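Long-range contacts in subtilisin-like serine protease (Fervidobacterium pennivorans, PDB 1R6V), which degrades keratin into peptides as a calcium-binding, subtilisin-like serine protease, which lets its bacterium grow on native feathers: residues A[36-41]-A[63-68]; A[91-96]-A[272-277]; A[227-232]-A[253-258]. The protein carries 1 engineered substitution. All coordinates share one frame; numbering follows the deposited sequence.

Contact 1: A[36-41]-A[63-68]; sequences VGYNDR and KVVSIK
Tyr38 and Lys63 meet through two torsions: chi1 62° sets Tyr38 CG between the backbone N and the carbonyl carbon, and the ring that follows lies against Lys63, while a bend at the far end of Lys63 (chi4 -63°) turns its NZ back to the turn after Tyr38. The two side chains cross at about a right angle. Lys63 CB sits over the centre of the Tyr38 ring, 3.8 Å from its centroid, in a CH-pi contact; Arg41 CD covers the opposite face nearer the rim. Lys63 NZ then reaches Asn39 O at 2.9 Å, in the carbonyl plane and on a lone pair. At the tip of the ring, Tyr38 OH shares a hydrogen bond of 2.6 Å with a water.

The backbones pair in antiparallel fashion. Val36 and Val65 form a hydrogen-bonded pair, with Val36 N to Val65 O at 2.8 Å and Val65 N to Val36 O at 2.9 Å, and Tyr38 N adds a bond of 2.9 Å to Lys63 O. Val65 CG2 touches Tyr38 CE2 and lies over one face of the Arg41 guanidinium, 3.6 Å from Arg41 NE. Salt bridges to Asp45 and Glu58 hold that guanidinium. Further along, Val36 CG2 meets Ile67 CD1 at 3.8 Å, and both residues also pack on Ile47 of helix 41-51.

On its other side, strand 64-68 starts with a G1 beta bulge, in which Lys63, with positive phi, and Val64 face one residue of strand 54-59. The contact thus joins the two central strands of a four-stranded antiparallel sheet whose beta-alpha-beta-beta-alpha-beta order is that of the ferredoxin-like propeptide domain of subtilisins.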
ATOM      1  N   VAL A  36     -10.364   5.955  -8.397  1.00 12.36           N
ATOM      2  CA  VAL A  36      -9.733   7.086  -9.057  1.00 13.35           C
ATOM      3  C   VAL A  36      -9.254   8.139  -8.073  1.00 12.22           C
ATOM      4  O   VAL A  36     -10.051   8.715  -7.337  1.00 13.74           O
ATOM      5  CB  VAL A  36     -10.713   7.754 -10.071  1.00 14.53           C
ATOM      6  CG1 VAL A  36     -10.029   8.927 -10.780  1.00 14.88           C
ATOM      7  CG2 VAL A  36     -11.181   6.700 -11.112  1.00 15.50           C
ATOM      8  N   GLY A  37      -7.939   8.351  -8.052  1.00 11.69           N
ATOM      9  CA  GLY A  37      -7.341   9.363  -7.205  1.00 12.44           C
ATOM     10  C   GLY A  37      -7.277  10.571  -8.108  1.00 14.86           C
ATOM     11  O   GLY A  37      -6.710  10.505  -9.200  1.00 16.20           O
ATOM     12  N   TYR A  38      -7.847  11.682  -7.669  1.00 14.80           N
ATOM     13  CA  TYR A  38      -7.887  12.867  -8.503  1.00 15.98           C
ATOM     14  C   TYR A  38      -7.316  14.076  -7.801  1.00 18.07           C
ATOM     15  O   TYR A  38      -7.034  14.052  -6.603  1.00 16.53           O
ATOM     16  CB  TYR A  38      -9.354  13.164  -8.852  1.00 15.93           C
ATOM     17  CG  TYR A  38     -10.230  13.460  -7.637  1.00 14.90           C
ATOM     18  CD1 TYR A  38     -10.319  14.750  -7.110  1.00 16.92           C
ATOM     19  CD2 TYR A  38     -10.967  12.452  -7.008  1.00 14.38           C
ATOM     20  CE1 TYR A  38     -11.120  15.031  -5.991  1.00 15.37           C
ATOM     21  CE2 TYR A  38     -11.778  12.727  -5.877  1.00 14.44           C
ATOM     22  CZ  TYR A  38     -11.845  14.024  -5.377  1.00 14.40           C
ATOM     23  OH  TYR A  38     -12.632  14.312  -4.272  1.00 14.36           O
ATOM     24  N   ASN A  39      -7.127  15.133  -8.576  1.00 19.45           N
ATOM     25  CA  ASN A  39      -6.724  16.398  -8.008  1.00 21.00           C
ATOM     26  C   ASN A  39      -7.963  17.247  -8.276  1.00 19.74           C
ATOM     27  O   ASN A  39      -8.485  17.877  -7.371  1.00 22.19           O
ATOM     28  CB  ASN A  39      -5.497  16.975  -8.703  1.00 24.64           C
ATOM     29  CG  ASN A  39      -4.208  16.330  -8.225  1.00 26.30           C
ATOM     30  OD1 ASN A  39      -4.039  16.061  -7.031  1.00 29.77           O
ATOM     31  ND2 ASN A  39      -3.292  16.087  -9.149  1.00 27.98           N
ATOM     32  N   ASP A  40      -8.464  17.192  -9.510  1.00 19.51           N
ATOM     33  CA  ASP A  40      -9.648  17.949  -9.930  1.00 20.13           C
ATOM     34  C   ASP A  40     -10.864  17.024 -10.026  1.00 18.75           C
ATOM     35  O   ASP A  40     -10.997  16.251 -10.970  1.00 19.86           O
ATOM     36  CB  ASP A  40      -9.350  18.606 -11.285  1.00 23.44           C
ATOM     37  CG  ASP A  40     -10.548  19.320 -11.891  1.00 24.98           C
ATOM     38  OD1 ASP A  40     -11.647  19.313 -11.301  1.00 23.03           O
ATOM     39  OD2 ASP A  40     -10.370  19.891 -12.985  1.00 25.84           O
ATOM     40  N   ARG A  41     -11.748  17.097  -9.036  1.00 18.99           N
ATOM     41  CA  ARG A  41     -12.936  16.240  -9.007  1.00 17.30           C
ATOM     42  C   ARG A  41     -13.752  16.282 -10.306  1.00 18.18           C
ATOM     43  O   ARG A  41     -14.362  15.289 -10.688  1.00 17.95           O
ATOM     44  CB  ARG A  41     -13.829  16.620  -7.810  1.00 16.32           C
ATOM     45  CG  ARG A  41     -15.182  15.879  -7.723  1.00 13.93           C
ATOM     46  CD  ARG A  41     -15.011  14.347  -7.647  1.00 14.29           C
ATOM     47  NE  ARG A  41     -16.290  13.620  -7.621  1.00 16.37           N
ATOM     48  CZ  ARG A  41     -17.009  13.300  -8.696  1.00 17.99           C
ATOM     49  NH1 ARG A  41     -16.595  13.637  -9.911  1.00 17.19           N
ATOM     50  NH2 ARG A  41     -18.147  12.629  -8.560  1.00 17.45           N
ATOM     51  N   LYS A  63      -9.169  12.567  -1.726  1.00 13.98           N
ATOM     52  CA  LYS A  63      -9.455  12.763  -3.149  1.00 14.72           C
ATOM     53  C   LYS A  63      -9.551  11.474  -3.966  1.00 13.91           C
ATOM     54  O   LYS A  63      -8.825  11.282  -4.949  1.00 14.79           O
ATOM     55  CB  LYS A  63      -8.402  13.691  -3.763  1.00 15.42           C
ATOM     56  CG  LYS A  63      -8.490  15.143  -3.289  1.00 18.20           C
ATOM     57  CD  LYS A  63      -7.305  15.930  -3.837  1.00 20.77           C
ATOM     58  CE  LYS A  63      -7.489  17.434  -3.706  1.00 21.94           C
ATOM     59  NZ  LYS A  63      -8.663  17.909  -4.502  1.00 23.42           N
ATOM     60  N   VAL A  64     -10.482  10.615  -3.565  1.00 14.12           N
ATOM     61  CA  VAL A  64     -10.715   9.345  -4.234  1.00 14.57           C
ATOM     62  C   VAL A  64     -12.184   9.167  -4.516  1.00 14.08           C
ATOM     63  O   VAL A  64     -13.031   9.566  -3.722  1.00 13.26           O
ATOM     64  CB  VAL A  64     -10.257   8.140  -3.367  1.00 15.25           C
ATOM     65  CG1 VAL A  64     -10.815   6.832  -3.940  1.00 15.81           C
ATOM     66  CG2 VAL A  64      -8.739   8.071  -3.338  1.00 15.16           C
ATOM     67  N   VAL A  65     -12.478   8.610  -5.683  1.00 13.54           N
ATOM     68  CA  VAL A  65     -13.844   8.294  -6.070  1.00 16.26           C
ATOM     69  C   VAL A  65     -13.758   6.851  -6.558  1.00 16.29           C
ATOM     70  O   VAL A  65     -12.856   6.523  -7.331  1.00 17.55           O
ATOM     71  CB  VAL A  65     -14.344   9.132  -7.270  1.00 16.65           C
ATOM     72  CG1 VAL A  65     -15.707   8.607  -7.722  1.00 19.50           C
ATOM     73  CG2 VAL A  65     -14.453  10.603  -6.899  1.00 18.54           C
ATOM     74  N   SER A  66     -14.664   5.988  -6.109  1.00 14.99           N
ATOM     75  CA  SER A  66     -14.671   4.603  -6.570  1.00 16.90           C
ATOM     76  C   SER A  66     -15.801   4.538  -7.599  1.00 16.30           C
ATOM     77  O   SER A  66     -16.891   5.055  -7.359  1.00 18.00           O
ATOM     78  CB  SER A  66     -14.940   3.639  -5.406  1.00 18.69           C
ATOM     79  OG  SER A  66     -16.229   3.853  -4.872  1.00 31.84           O
ATOM     80  N   ILE A  67     -15.524   3.915  -8.742  1.00 14.74           N
ATOM     81  CA  ILE A  67     -16.492   3.818  -9.837  1.00 14.75           C
ATOM     82  C   ILE A  67     -16.815   2.384 -10.211  1.00 16.48           C
ATOM     83  O   ILE A  67     -15.925   1.607 -10.543  1.00 15.94           O
ATOM     84  CB  ILE A  67     -15.944   4.515 -11.104  1.00 15.09           C
ATOM     85  CG1 ILE A  67     -15.588   5.966 -10.783  1.00 14.88           C
ATOM     86  CG2 ILE A  67     -16.965   4.406 -12.258  1.00 15.57           C
ATOM     87  CD1 ILE A  67     -14.916   6.706 -11.935  1.00 16.22           C
ATOM     88  N   LYS A  68     -18.094   2.028 -10.160  1.00 17.60           N
ATOM     89  CA  LYS A  68     -18.522   0.689 -10.543  1.00 19.46           C
ATOM     90  C   LYS A  68     -18.620   0.719 -12.078  1.00 20.46           C
ATOM     91  O   LYS A  68     -19.158   1.668 -12.647  1.00 19.73           O
ATOM     92  CB  LYS A  68     -19.884   0.389  -9.926  1.00 24.01           C
ATOM     93  CG  LYS A  68     -20.142  -1.073  -9.733  1.00 28.78           C
ATOM     94  CD  LYS A  68     -21.546  -1.315  -9.237  1.00 32.08           C
ATOM     95  CE  LYS A  68     -21.665  -2.734  -8.739  1.00 35.16           C
ATOM     96  NZ  LYS A  68     -21.012  -3.683  -9.683  1.00 38.04           N
TER
HETATM   97  O   HOH W   1     -14.491  12.610  -3.686  1.00 22.41           O

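Contact 2: A[91-96]-A[272-277]; sequences YVEPSY and GYSYTM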
ATOM      1  N   TYR A  91      -4.322   8.982 -10.341  1.00 12.43           N
ATOM      2  CA  TYR A  91      -4.154   7.583 -10.712  1.00 12.50           C
ATOM      3  C   TYR A  91      -5.491   6.891 -10.850  1.00 13.45           C
ATOM      4  O   TYR A  91      -6.523   7.414 -10.418  1.00 13.05           O
ATOM      5  CB  TYR A  91      -3.323   6.831  -9.657  1.00 13.09           C
ATOM      6  CG  TYR A  91      -3.977   6.792  -8.289  1.00 11.46           C
ATOM      7  CD1 TYR A  91      -5.036   5.914  -8.016  1.00 12.50           C
ATOM      8  CD2 TYR A  91      -3.594   7.687  -7.293  1.00 13.51           C
ATOM      9  CE1 TYR A  91      -5.699   5.943  -6.781  1.00 12.25           C
ATOM     10  CE2 TYR A  91      -4.253   7.727  -6.050  1.00 11.54           C
ATOM     11  CZ  TYR A  91      -5.300   6.855  -5.805  1.00 12.36           C
ATOM     12  OH  TYR A  91      -5.946   6.890  -4.587  1.00 13.42           O
ATOM     13  N   VAL A  92      -5.460   5.719 -11.475  1.00 12.68           N
ATOM     14  CA  VAL A  92      -6.644   4.887 -11.645  1.00 10.81           C
ATOM     15  C   VAL A  92      -6.153   3.495 -11.323  1.00 10.89           C
ATOM     16  O   VAL A  92      -5.222   3.026 -11.962  1.00 12.83           O
ATOM     17  CB  VAL A  92      -7.161   4.884 -13.094  1.00 11.80           C
ATOM     18  CG1 VAL A  92      -8.417   4.000 -13.177  1.00 13.17           C
ATOM     19  CG2 VAL A  92      -7.495   6.305 -13.532  1.00 14.13           C
ATOM     20  N   GLU A  93      -6.758   2.827 -10.346  1.00 10.44           N
ATOM     21  CA  GLU A  93      -6.298   1.483  -9.991  1.00 11.50           C
ATOM     22  C   GLU A  93      -7.474   0.612  -9.561  1.00 10.97           C
ATOM     23  O   GLU A  93      -8.546   1.122  -9.274  1.00 12.33           O
ATOM     24  CB  GLU A  93      -5.312   1.598  -8.820  1.00 10.84           C
ATOM     25  CG  GLU A  93      -5.969   2.142  -7.556  1.00 12.86           C
ATOM     26  CD  GLU A  93      -4.992   2.370  -6.409  1.00 13.59           C
ATOM     27  OE1 GLU A  93      -5.448   2.831  -5.349  1.00 12.85           O
ATOM     28  OE2 GLU A  93      -3.781   2.092  -6.568  1.00 11.68           O
ATOM     29  N   PRO A  94      -7.292  -0.718  -9.518  1.00 12.69           N
ATOM     30  CA  PRO A  94      -8.407  -1.560  -9.079  1.00 12.35           C
ATOM     31  C   PRO A  94      -8.330  -1.662  -7.544  1.00 14.11           C
ATOM     32  O   PRO A  94      -7.408  -1.116  -6.923  1.00 13.59           O
ATOM     33  CB  PRO A  94      -8.088  -2.909  -9.721  1.00 15.21           C
ATOM     34  CG  PRO A  94      -6.594  -2.950  -9.618  1.00 14.25           C
ATOM     35  CD  PRO A  94      -6.183  -1.540 -10.047  1.00 14.06           C
ATOM     36  N   SER A  95      -9.305  -2.329  -6.936  1.00 12.56           N
ATOM     37  CA  SER A  95      -9.253  -2.593  -5.505  1.00 13.19           C
ATOM     38  C   SER A  95      -8.582  -3.959  -5.542  1.00 14.63           C
ATOM     39  O   SER A  95      -9.025  -4.856  -6.278  1.00 17.35           O
ATOM     40  CB  SER A  95     -10.651  -2.730  -4.903  1.00 14.93           C
ATOM     41  OG  SER A  95     -10.590  -3.295  -3.604  1.00 14.40           O
ATOM     42  N   TYR A  96      -7.514  -4.135  -4.787  1.00 13.54           N
ATOM     43  CA  TYR A  96      -6.812  -5.405  -4.806  1.00 14.46           C
ATOM     44  C   TYR A  96      -7.353  -6.441  -3.826  1.00 15.89           C
ATOM     45  O   TYR A  96      -8.058  -6.111  -2.877  1.00 16.00           O
ATOM     46  CB  TYR A  96      -5.328  -5.170  -4.552  1.00 14.37           C
ATOM     47  CG  TYR A  96      -4.666  -4.403  -5.677  1.00 13.60           C
ATOM     48  CD1 TYR A  96      -4.520  -3.018  -5.608  1.00 12.51           C
ATOM     49  CD2 TYR A  96      -4.206  -5.059  -6.820  1.00 15.21           C
ATOM     50  CE1 TYR A  96      -3.926  -2.301  -6.652  1.00 14.65           C
ATOM     51  CE2 TYR A  96      -3.603  -4.343  -7.874  1.00 16.15           C
ATOM     52  CZ  TYR A  96      -3.473  -2.968  -7.774  1.00 14.66           C
ATOM     53  OH  TYR A  96      -2.899  -2.239  -8.789  1.00 16.11           O
ATOM     54  N   GLY A 272      -1.105  -6.523  -3.665  1.00 15.76           N
ATOM     55  CA  GLY A 272      -1.248  -5.242  -4.339  1.00 15.67           C
ATOM     56  C   GLY A 272      -0.817  -3.952  -3.678  1.00 15.24           C
ATOM     57  O   GLY A 272      -1.251  -3.658  -2.571  1.00 13.85           O
ATOM     58  N   TYR A 273       0.043  -3.186  -4.355  1.00 14.23           N
ATOM     59  CA  TYR A 273       0.474  -1.883  -3.839  1.00 15.76           C
ATOM     60  C   TYR A 273      -0.656  -0.966  -4.258  1.00 15.47           C
ATOM     61  O   TYR A 273      -0.877  -0.752  -5.451  1.00 16.59           O
ATOM     62  CB  TYR A 273       1.750  -1.393  -4.524  1.00 15.91           C
ATOM     63  CG  TYR A 273       2.309  -0.108  -3.946  1.00 15.15           C
ATOM     64  CD1 TYR A 273       3.341  -0.138  -3.017  1.00 17.02           C
ATOM     65  CD2 TYR A 273       1.830   1.144  -4.356  1.00 15.12           C
ATOM     66  CE1 TYR A 273       3.895   1.032  -2.519  1.00 16.68           C
ATOM     67  CE2 TYR A 273       2.380   2.325  -3.858  1.00 14.08           C
ATOM     68  CZ  TYR A 273       3.421   2.254  -2.941  1.00 15.90           C
ATOM     69  OH  TYR A 273       4.008   3.404  -2.470  1.00 18.13           O
ATOM     70  N   SER A 274      -1.362  -0.413  -3.286  1.00 14.85           N
ATOM     71  CA  SER A 274      -2.494   0.463  -3.584  1.00 12.96           C
ATOM     72  C   SER A 274      -2.164   1.903  -3.266  1.00 12.23           C
ATOM     73  O   SER A 274      -1.740   2.212  -2.150  1.00 12.46           O
ATOM     74  CB  SER A 274      -3.708   0.017  -2.756  1.00 14.24           C
ATOM     75  OG  SER A 274      -4.741   0.991  -2.725  1.00 12.55           O
ATOM     76  N   TYR A 275      -2.339   2.791  -4.239  1.00 11.85           N
ATOM     77  CA  TYR A 275      -2.076   4.199  -3.966  1.00 12.28           C
ATOM     78  C   TYR A 275      -3.140   4.749  -3.046  1.00 11.47           C
ATOM     79  O   TYR A 275      -2.894   5.664  -2.243  1.00 12.02           O
ATOM     80  CB  TYR A 275      -2.034   5.006  -5.253  1.00 11.25           C
ATOM     81  CG  TYR A 275      -0.727   4.824  -5.982  1.00 16.39           C
ATOM     82  CD1 TYR A 275      -0.537   3.759  -6.854  1.00 19.14           C
ATOM     83  CD2 TYR A 275       0.333   5.714  -5.779  1.00 17.69           C
ATOM     84  CE1 TYR A 275       0.674   3.585  -7.517  1.00 19.70           C
ATOM     85  CE2 TYR A 275       1.550   5.545  -6.439  1.00 20.59           C
ATOM     86  CZ  TYR A 275       1.702   4.478  -7.308  1.00 19.68           C
ATOM     87  OH  TYR A 275       2.877   4.332  -8.005  1.00 23.17           O
ATOM     88  N   THR A 276      -4.346   4.209  -3.174  1.00 11.70           N
ATOM     89  CA  THR A 276      -5.446   4.628  -2.325  1.00  9.36           C
ATOM     90  C   THR A 276      -5.190   4.247  -0.875  1.00 11.26           C
ATOM     91  O   THR A 276      -5.370   5.064   0.034  1.00 10.36           O
ATOM     92  CB  THR A 276      -6.767   3.987  -2.785  1.00 10.74           C
ATOM     93  OG1 THR A 276      -7.079   4.483  -4.085  1.00 10.68           O
ATOM     94  CG2 THR A 276      -7.929   4.347  -1.829  1.00 13.06           C
ATOM     95  N   MET A 277      -4.765   3.006  -0.649  1.00 10.94           N
ATOM     96  CA  MET A 277      -4.504   2.581   0.724  1.00 10.59           C
ATOM     97  C   MET A 277      -3.320   3.344   1.331  1.00 12.37           C
ATOM     98  O   MET A 277      -3.310   3.627   2.535  1.00 11.37           O
ATOM     99  CB  MET A 277      -4.240   1.073   0.789  1.00  9.52           C
ATOM    100  CG  MET A 277      -4.353   0.511   2.221  1.00  9.84           C
ATOM    101  SD  MET A 277      -6.026   0.681   3.005  1.00  5.64           S
ATOM    102  CE  MET A 277      -7.053  -0.335   1.686  1.00 11.09           C
TER
HETATM  103  O   HOH W   2      -1.767   0.577  -7.791  1.00 16.56           O
HETATM  104  O   HOH W   3      -6.387  -0.270  -4.341  1.00 12.62           O
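Glu93 binds the first amides of helix 275-286, whose N-cap is Ser274, where a propeptide strand meets the start of a catalytic-domain helix, as in subtilisin propeptide complexes. Each oxygen takes one amide: OE2 accepts from Tyr275 N at 2.8 Å through its syn lone pair, and OE1 accepts from Thr276 N at 2.8 Å, 15° out of the carboxylate plane. OE1 has a second donor, Thr276 OG1 at 2.6 Å, which arrives nearly along its C-O axis. That hydroxyl is itself an acceptor for Tyr91 OH at 2.7 Å, so a chain of two hydrogen bonds runs from phenol to carboxylate. A water donates to OE2 and also to Tyr273 O. The next amide, Met277 N, is satisfied by Ser274 OG, just ahead of the helix and 2.9 Å away. The buried negative charge is probably stabilised by the helix dipole as well as by these donors. Nearby, Tyr96 N and Ser95 OG bond to Asp246, at the start of helix 246-258. Packing completes the junction. Tyr275 CB stands over the centre of the Tyr91 ring, and the Tyr96 ring lies between Gly272 CA, 3.8 Å from Tyr96 CG, and Pro94 CG on its opposite face.

Contact 3: A[227-232]-A[253-258]; sequences MPIVIF and IIWATD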
ATOM      1  N   MET A 227     -13.190   0.926  18.989  1.00 12.59           N
ATOM      2  CA  MET A 227     -14.022   1.445  17.899  1.00 12.27           C
ATOM      3  C   MET A 227     -13.960   0.411  16.775  1.00 12.34           C
ATOM      4  O   MET A 227     -12.947   0.277  16.106  1.00 11.81           O
ATOM      5  CB  MET A 227     -13.476   2.798  17.397  1.00 10.82           C
ATOM      6  CG  MET A 227     -14.125   3.323  16.093  1.00 13.04           C
ATOM      7  SD  MET A 227     -13.269   4.847  15.498  1.00  8.40           S
ATOM      8  CE  MET A 227     -14.199   6.136  16.500  1.00 17.51           C
ATOM      9  N   PRO A 228     -15.038  -0.358  16.578  1.00 12.89           N
ATOM     10  CA  PRO A 228     -15.012  -1.359  15.509  1.00 13.63           C
ATOM     11  C   PRO A 228     -15.208  -0.781  14.103  1.00 13.38           C
ATOM     12  O   PRO A 228     -16.095   0.051  13.878  1.00 12.94           O
ATOM     13  CB  PRO A 228     -16.134  -2.328  15.899  1.00 14.61           C
ATOM     14  CG  PRO A 228     -17.025  -1.517  16.776  1.00 18.81           C
ATOM     15  CD  PRO A 228     -16.127  -0.606  17.539  1.00 15.00           C
ATOM     16  N   ILE A 229     -14.344  -1.199  13.183  1.00 12.30           N
ATOM     17  CA  ILE A 229     -14.416  -0.801  11.777  1.00 11.87           C
ATOM     18  C   ILE A 229     -14.484  -2.130  11.043  1.00 13.48           C
ATOM     19  O   ILE A 229     -13.534  -2.915  11.060  1.00 11.71           O
ATOM     20  CB  ILE A 229     -13.172   0.003  11.304  1.00 13.25           C
ATOM     21  CG1 ILE A 229     -12.965   1.253  12.179  1.00 14.94           C
ATOM     22  CG2 ILE A 229     -13.336   0.368   9.813  1.00 12.61           C
ATOM     23  CD1 ILE A 229     -14.054   2.368  12.047  1.00 13.31           C
ATOM     24  N   VAL A 230     -15.617  -2.399  10.405  1.00 12.34           N
ATOM     25  CA  VAL A 230     -15.793  -3.677   9.741  1.00 12.85           C
ATOM     26  C   VAL A 230     -15.259  -3.702   8.323  1.00 12.60           C
ATOM     27  O   VAL A 230     -15.858  -3.114   7.422  1.00 13.41           O
ATOM     28  CB  VAL A 230     -17.298  -4.067   9.733  1.00 11.05           C
ATOM     29  CG1 VAL A 230     -17.497  -5.452   9.106  1.00 12.38           C
ATOM     30  CG2 VAL A 230     -17.827  -4.044  11.158  1.00 12.55           C
ATOM     31  N   ILE A 231     -14.120  -4.367   8.119  1.00 11.83           N
ATOM     32  CA  ILE A 231     -13.583  -4.465   6.776  1.00 12.20           C
ATOM     33  C   ILE A 231     -13.641  -5.877   6.196  1.00 12.16           C
ATOM     34  O   ILE A 231     -13.361  -6.069   5.005  1.00 12.30           O
ATOM     35  CB  ILE A 231     -12.164  -3.848   6.664  1.00 12.66           C
ATOM     36  CG1 ILE A 231     -11.143  -4.616   7.519  1.00 12.80           C
ATOM     37  CG2 ILE A 231     -12.231  -2.384   7.080  1.00 11.91           C
ATOM     38  CD1 ILE A 231      -9.707  -4.485   6.956  1.00 11.77           C
ATOM     39  N   PHE A 232     -13.974  -6.851   7.053  1.00 13.15           N
ATOM     40  CA  PHE A 232     -14.226  -8.222   6.636  1.00 13.52           C
ATOM     41  C   PHE A 232     -15.637  -8.416   7.142  1.00 13.50           C
ATOM     42  O   PHE A 232     -15.887  -8.604   8.326  1.00 13.52           O
ATOM     43  CB  PHE A 232     -13.241  -9.229   7.230  1.00 14.73           C
ATOM     44  CG  PHE A 232     -11.955  -9.258   6.483  1.00 14.49           C
ATOM     45  CD1 PHE A 232     -10.916  -8.400   6.840  1.00 15.24           C
ATOM     46  CD2 PHE A 232     -11.821 -10.042   5.338  1.00 14.84           C
ATOM     47  CE1 PHE A 232      -9.766  -8.315   6.060  1.00 13.16           C
ATOM     48  CE2 PHE A 232     -10.670  -9.961   4.548  1.00 16.01           C
ATOM     49  CZ  PHE A 232      -9.639  -9.093   4.911  1.00 16.18           C
ATOM     50  N   ILE A 253     -10.987   3.817   7.451  1.00 11.31           N
ATOM     51  CA  ILE A 253      -9.798   4.386   8.097  1.00 11.81           C
ATOM     52  C   ILE A 253      -9.973   5.887   8.242  1.00 13.43           C
ATOM     53  O   ILE A 253      -9.648   6.469   9.279  1.00 12.57           O
ATOM     54  CB  ILE A 253      -8.523   4.086   7.281  1.00 10.70           C
ATOM     55  CG1 ILE A 253      -8.134   2.615   7.488  1.00 11.30           C
ATOM     56  CG2 ILE A 253      -7.362   5.014   7.695  1.00 13.09           C
ATOM     57  CD1 ILE A 253      -7.036   2.138   6.531  1.00 11.44           C
ATOM     58  N   ILE A 254     -10.513   6.506   7.202  1.00 12.10           N
ATOM     59  CA  ILE A 254     -10.756   7.951   7.260  1.00 12.47           C
ATOM     60  C   ILE A 254     -11.806   8.260   8.344  1.00 13.33           C
ATOM     61  O   ILE A 254     -11.664   9.203   9.131  1.00 13.57           O
ATOM     62  CB  ILE A 254     -11.247   8.494   5.892  1.00 13.84           C
ATOM     63  CG1 ILE A 254     -10.063   8.802   4.958  1.00 15.68           C
ATOM     64  CG2 ILE A 254     -11.971   9.837   6.111  1.00 14.36           C
ATOM     65  CD1 ILE A 254      -9.052   7.690   4.742  1.00 21.80           C
ATOM     66  N   TRP A 255     -12.873   7.468   8.380  1.00 13.17           N
ATOM     67  CA  TRP A 255     -13.924   7.653   9.371  1.00 14.10           C
ATOM     68  C   TRP A 255     -13.336   7.537  10.782  1.00 14.81           C
ATOM     69  O   TRP A 255     -13.586   8.375  11.650  1.00 14.02           O
ATOM     70  CB  TRP A 255     -14.998   6.578   9.192  1.00 14.53           C
ATOM     71  CG  TRP A 255     -16.268   6.820   9.939  1.00 16.86           C
ATOM     72  CD1 TRP A 255     -17.399   7.446   9.472  1.00 18.04           C
ATOM     73  CD2 TRP A 255     -16.565   6.406  11.282  1.00 16.24           C
ATOM     74  NE1 TRP A 255     -18.379   7.439  10.446  1.00 17.44           N
ATOM     75  CE2 TRP A 255     -17.892   6.809  11.564  1.00 18.48           C
ATOM     76  CE3 TRP A 255     -15.835   5.735  12.278  1.00 15.40           C
ATOM     77  CZ2 TRP A 255     -18.505   6.559  12.804  1.00 16.89           C
ATOM     78  CZ3 TRP A 255     -16.448   5.487  13.516  1.00 16.27           C
ATOM     79  CH2 TRP A 255     -17.766   5.899  13.762  1.00 19.18           C
ATOM     80  N   ALA A 256     -12.544   6.493  11.009  1.00 12.05           N
ATOM     81  CA  ALA A 256     -11.950   6.278  12.331  1.00 12.65           C
ATOM     82  C   ALA A 256     -11.049   7.436  12.747  1.00 12.79           C
ATOM     83  O   ALA A 256     -11.046   7.859  13.910  1.00 13.04           O
ATOM     84  CB  ALA A 256     -11.151   4.974  12.340  1.00 11.93           C
ATOM     85  N   THR A 257     -10.258   7.921  11.801  1.00 13.48           N
ATOM     86  CA  THR A 257      -9.362   9.044  12.063  1.00 13.11           C
ATOM     87  C   THR A 257     -10.170  10.295  12.403  1.00 15.15           C
ATOM     88  O   THR A 257      -9.885  11.002  13.376  1.00 14.49           O
ATOM     89  CB  THR A 257      -8.500   9.353  10.827  1.00 13.77           C
ATOM     90  OG1 THR A 257      -7.680   8.214  10.526  1.00 13.59           O
ATOM     91  CG2 THR A 257      -7.603  10.580  11.076  1.00 11.64           C
ATOM     92  N   ASP A 258     -11.175  10.559  11.581  1.00 14.88           N
ATOM     93  CA  ASP A 258     -12.026  11.729  11.765  1.00 15.62           C
ATOM     94  C   ASP A 258     -12.819  11.675  13.057  1.00 17.48           C
ATOM     95  O   ASP A 258     -13.193  12.716  13.598  1.00 20.11           O
ATOM     96  CB  ASP A 258     -13.008  11.880  10.602  1.00 15.69           C
ATOM     97  CG  ASP A 258     -12.343  12.346   9.327  1.00 15.42           C
ATOM     98  OD1 ASP A 258     -11.150  12.722   9.355  1.00 15.48           O
ATOM     99  OD2 ASP A 258     -13.027  12.339   8.285  1.00 13.49           O
TER
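Met227 and Trp255 cross obliquely, the sulfur lying at the edge of the indole's six-membered ring. Met227 SD is 5.1 Å from the centroid of the six-membered ring of Trp255, and its direction is 76° off the ring normal, which makes this an edge-on Met-aromatic contact. The methionine is extended as far as its sulfur, with CG anti to the backbone N, and then bends at chi3 (-86°), a turn that carries CE to 3.8 Å from Trp255 CZ3. The sulfur also rests against the helix itself: Met227 SD lies 3.7 Å from Ala256 CA.

Two residues along the strand, Ile229 repeats the approach at the adjoining ring atom. It too crosses Trp255 obliquely, its CD1 3.8 Å from Trp255 CE3 and 3.9 Å from Ala256 CB. The alanine methyl touches both strand side chains, the sulfur of one and the terminal methyl of the other. Ala256 and Ile229 are the nearest CA pair. Beyond the contact, the indole stacks with the rings of Tyr180 and His259, while Ala256 also packs on Ala159 of the next strand.

No hydrogen bond links the two segments; the contact is apolar apart from the Met-aromatic approach. The segments of strand and helix run nearly antiparallel, at 164°, with axes 9.5 Å apart. Such packing is characteristic of a beta-alpha-beta crossover: helix 246-258 covers the sheet between strand 225-230 and strand 263-269, which flank the parallel strand 157-162 on either side. That middle strand ends at Asp162, the presumed charge-relay aspartate, whose side chain is about 7 Å from that of Ile229, within the alpha/beta core of the subtilisin fold.

From the N terminus, contact 1 closes first: it ends a loop made of helix 41-51 and strand 54-59 and lies wholly in the propeptide. Contact 2 opens afterwards on strand 89-93, the next neighbour of strand 33-38, and closes a much longer loop that reaches into the catalytic domain. Contact 3 is nested inside that loop and joins a strand and a helix of the protease core. Contacts 1 and 2 touch, probably through a hydrogen bond from Gly37 N to Tyr91 O. Contacts 2 and 3 touch where Met277 SD packs on Ile253 CD1. Contact 2 thus touches both others, while contacts 1 and 3 do not touch each other.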